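Local coordinates for protein iron-regulated transcriptional activator AFT2 (PDB 4LMG) that activates iron-regulon genes when iron is scarce, recognising the 5'-CACCC-3' element in their promoters through the zinc-containing WRKY-GCM1 domain that this chain carries, at residues D35-R40 and T47-S52. Sequence-based numbering, arbitrary orientation.
Sequences DIVIER and TFKCRS. With ZN (zinc ion), chain I; nucleotides of chain H; nucleotides of chain G.
Asp35 and Arg51 clamp one end of the antiparallel pair formed by strands 36-38 and 47-50. With CG anti to the backbone N (chi1 -178°) and a bend at chi3, Arg51 presents its guanidinium side-on: NE reaches Asp35 OD2 at 2.8 Å, within the guanidinium plane but well above that of the carboxylate, while NH2 meets the syn lone pair of OD1. Arg51 NH2 also forms a salt bridge with Asp111, and Val37 CG1 lies over one guanidinium face, 3.6 Å from Arg51 CZ. Beyond it, Val37 and Lys49 exchange two backbone hydrogen bonds. Phe48 and Ile38 lie side by side and point the same way, Phe48 CE2 3.9 Å from Ile38 CG1; Phe48 and Ile36 also touch helix 21-29. At the far end Glu39 N and, weakly, Arg40 N share Thr47 O in a classic beta bulge. Glu39, extended, crosses Lys49 at about a right angle in a long salt bridge. Arg40 NH2 reads a guanine N7, and Thr47 OG1 donates to OP1 of DA2 of chain H at 3.0 Å. Backbone Ile38 N and Ser52 N grip phosphates of DC10 and DG9 of chain G. Cys50 SG, with Cys73, His97 and His99, completes the zinc site at the end of this DNA-reading hairpin of the WRKY-GCM1 fold.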
# COMPACT_ATOMS: atom_id res chain seq x y z
N ASP A 35 -6.84 12.06 14.82
CA ASP A 35 -5.93 10.95 14.59
C ASP A 35 -5.46 10.95 13.14
O ASP A 35 -6.18 10.49 12.25
CB ASP A 35 -6.64 9.63 14.92
CG ASP A 35 -5.70 8.43 14.91
OD1 ASP A 35 -4.54 8.57 14.47
OD2 ASP A 35 -6.13 7.35 15.36
N ILE A 36 -4.27 11.47 12.89
CA ILE A 36 -3.78 11.64 11.53
C ILE A 36 -3.15 10.38 10.95
O ILE A 36 -2.38 9.69 11.62
CB ILE A 36 -2.75 12.78 11.42
CG1 ILE A 36 -1.53 12.47 12.28
CG2 ILE A 36 -3.38 14.11 11.83
CD1 ILE A 36 -0.33 13.33 11.97
N VAL A 37 -3.48 10.08 9.70
CA VAL A 37 -2.79 9.03 8.96
C VAL A 37 -2.26 9.60 7.64
O VAL A 37 -2.69 10.67 7.20
CB VAL A 37 -3.70 7.82 8.67
CG1 VAL A 37 -4.07 7.12 9.96
CG2 VAL A 37 -4.95 8.26 7.92
N ILE A 38 -1.32 8.89 7.03
CA ILE A 38 -0.79 9.30 5.73
C ILE A 38 -1.65 8.77 4.60
O ILE A 38 -1.82 7.55 4.45
CB ILE A 38 0.66 8.81 5.53
CG1 ILE A 38 1.56 9.29 6.67
CG2 ILE A 38 1.19 9.29 4.18
CD1 ILE A 38 2.93 8.65 6.66
N GLU A 39 -2.20 9.68 3.81
CA GLU A 39 -2.95 9.30 2.62
C GLU A 39 -1.97 8.95 1.51
O GLU A 39 -2.19 8.00 0.75
CB GLU A 39 -3.84 10.45 2.17
CG GLU A 39 -4.57 10.20 0.86
CD GLU A 39 -5.54 11.31 0.51
OE1 GLU A 39 -5.13 12.49 0.54
OE2 GLU A 39 -6.71 11.00 0.22
N ARG A 40 -0.89 9.71 1.44
CA ARG A 40 0.07 9.59 0.36
C ARG A 40 1.36 10.33 0.71
O ARG A 40 1.32 11.35 1.39
CB ARG A 40 -0.53 10.18 -0.92
CG ARG A 40 0.41 10.27 -2.10
CD ARG A 40 -0.28 10.93 -3.28
NE ARG A 40 -1.56 10.29 -3.59
CZ ARG A 40 -2.74 10.69 -3.11
NH1 ARG A 40 -2.81 11.74 -2.31
NH2 ARG A 40 -3.84 10.04 -3.45
N THR A 47 0.67 13.93 2.33
CA THR A 47 -0.72 14.30 2.56
C THR A 47 -1.29 13.47 3.71
O THR A 47 -1.18 12.24 3.71
CB THR A 47 -1.58 14.09 1.31
OG1 THR A 47 -1.10 14.93 0.26
CG2 THR A 47 -3.03 14.44 1.60
N PHE A 48 -1.88 14.15 4.68
CA PHE A 48 -2.43 13.49 5.85
C PHE A 48 -3.94 13.63 5.89
O PHE A 48 -4.51 14.56 5.31
CB PHE A 48 -1.84 14.11 7.12
CG PHE A 48 -0.34 14.05 7.20
CD1 PHE A 48 0.43 15.04 6.60
CD2 PHE A 48 0.29 13.02 7.87
CE1 PHE A 48 1.81 14.99 6.68
CE2 PHE A 48 1.66 12.97 7.94
CZ PHE A 48 2.43 13.95 7.35
N LYS A 49 -4.60 12.69 6.56
CA LYS A 49 -6.03 12.78 6.80
C LYS A 49 -6.40 12.05 8.09
O LYS A 49 -5.54 11.44 8.73
CB LYS A 49 -6.82 12.21 5.62
CG LYS A 49 -6.57 10.74 5.36
CD LYS A 49 -7.36 10.27 4.16
CE LYS A 49 -7.07 8.82 3.83
NZ LYS A 49 -7.70 8.43 2.54
N CYS A 50 -7.67 12.11 8.46
CA CYS A 50 -8.13 11.41 9.65
C CYS A 50 -8.17 9.91 9.40
O CYS A 50 -8.63 9.47 8.35
CB CYS A 50 -9.52 11.89 10.07
SG CYS A 50 -9.56 13.53 10.84
N ARG A 51 -7.68 9.14 10.36
CA ARG A 51 -7.80 7.70 10.28
C ARG A 51 -9.25 7.34 9.99
O ARG A 51 -10.17 7.95 10.53
CB ARG A 51 -7.35 7.02 11.57
CG ARG A 51 -7.41 5.50 11.51
CD ARG A 51 -7.04 4.88 12.83
NE ARG A 51 -5.81 5.45 13.36
CZ ARG A 51 -4.59 5.13 12.94
NH1 ARG A 51 -4.44 4.22 11.98
NH2 ARG A 51 -3.53 5.71 13.48
N SER A 52 -9.44 6.35 9.12
CA SER A 52 -10.78 5.91 8.76
C SER A 52 -11.32 4.99 9.86
O SER A 52 -10.74 3.94 10.15
CB SER A 52 -10.74 5.18 7.42
OG SER A 52 -12.05 4.92 6.93
ZN ZN I . -11.73 14.13 10.47
P DA H 2 -2.45 14.98 -3.54
OP1 DA H 2 -1.48 14.36 -2.61
OP2 DA H 2 -2.17 16.32 -4.09
O5' DA H 2 -2.71 13.95 -4.74
C5' DA H 2 -3.96 13.92 -5.42
C4' DA H 2 -3.90 13.29 -6.81
O4' DA H 2 -2.56 13.37 -7.36
C3' DA H 2 -4.30 11.82 -6.91
O3' DA H 2 -5.02 11.62 -8.12
C2' DA H 2 -2.97 11.08 -6.93
C1' DA H 2 -2.02 12.09 -7.57
N9 DA H 2 -0.70 12.07 -6.94
C8 DA H 2 -0.18 13.02 -6.12
N7 DA H 2 1.03 12.73 -5.69
C5 DA H 2 1.31 11.51 -6.28
C6 DA H 2 2.44 10.67 -6.23
N6 DA H 2 3.53 10.96 -5.52
N1 DA H 2 2.39 9.53 -6.93
C2 DA H 2 1.29 9.25 -7.64
N3 DA H 2 0.17 9.96 -7.77
C4 DA H 2 0.25 11.09 -7.05
P DC G 10 0.21 5.21 7.97
OP1 DC G 10 1.21 4.73 8.95
OP2 DC G 10 -0.48 6.49 8.21
O5' DC G 10 0.89 5.27 6.53
C5' DC G 10 1.77 4.24 6.11
C4' DC G 10 2.06 4.32 4.62
O4' DC G 10 0.96 3.77 3.86
C3' DC G 10 2.31 5.73 4.05
O3' DC G 10 3.50 5.76 3.30
C2' DC G 10 1.13 5.93 3.10
C1' DC G 10 0.94 4.49 2.64
N1 DC G 10 -0.32 4.23 1.89
C2 DC G 10 -0.32 3.26 0.89
O2 DC G 10 0.73 2.63 0.66
N3 DC G 10 -1.46 3.03 0.20
C4 DC G 10 -2.56 3.72 0.46
N4 DC G 10 -3.66 3.44 -0.26
C5 DC G 10 -2.59 4.73 1.48
C6 DC G 10 -1.45 4.95 2.16
P DG G 9 -6.58 4.61 6.71
OP1 DG G 9 -7.38 4.83 7.94
OP2 DG G 9 -6.79 5.50 5.55
O5' DG G 9 -5.03 4.64 7.10
C5' DG G 9 -4.57 3.68 8.05
C4' DG G 9 -3.14 3.27 7.76
O4' DG G 9 -3.09 2.31 6.67
C3' DG G 9 -2.21 4.40 7.34
O3' DG G 9 -0.91 4.07 7.81
C2' DG G 9 -2.31 4.36 5.82
C1' DG G 9 -2.41 2.86 5.56
N9 DG G 9 -3.17 2.46 4.37
C8 DG G 9 -4.40 2.92 3.97
N7 DG G 9 -4.83 2.37 2.87
C5 DG G 9 -3.83 1.47 2.53
C6 DG G 9 -3.75 0.58 1.43
O6 DG G 9 -4.56 0.40 0.52
N1 DG G 9 -2.56 -0.16 1.45
C2 DG G 9 -1.59 -0.04 2.42
N2 DG G 9 -0.51 -0.83 2.28
N3 DG G 9 -1.66 0.79 3.45
C4 DG G 9 -2.80 1.51 3.44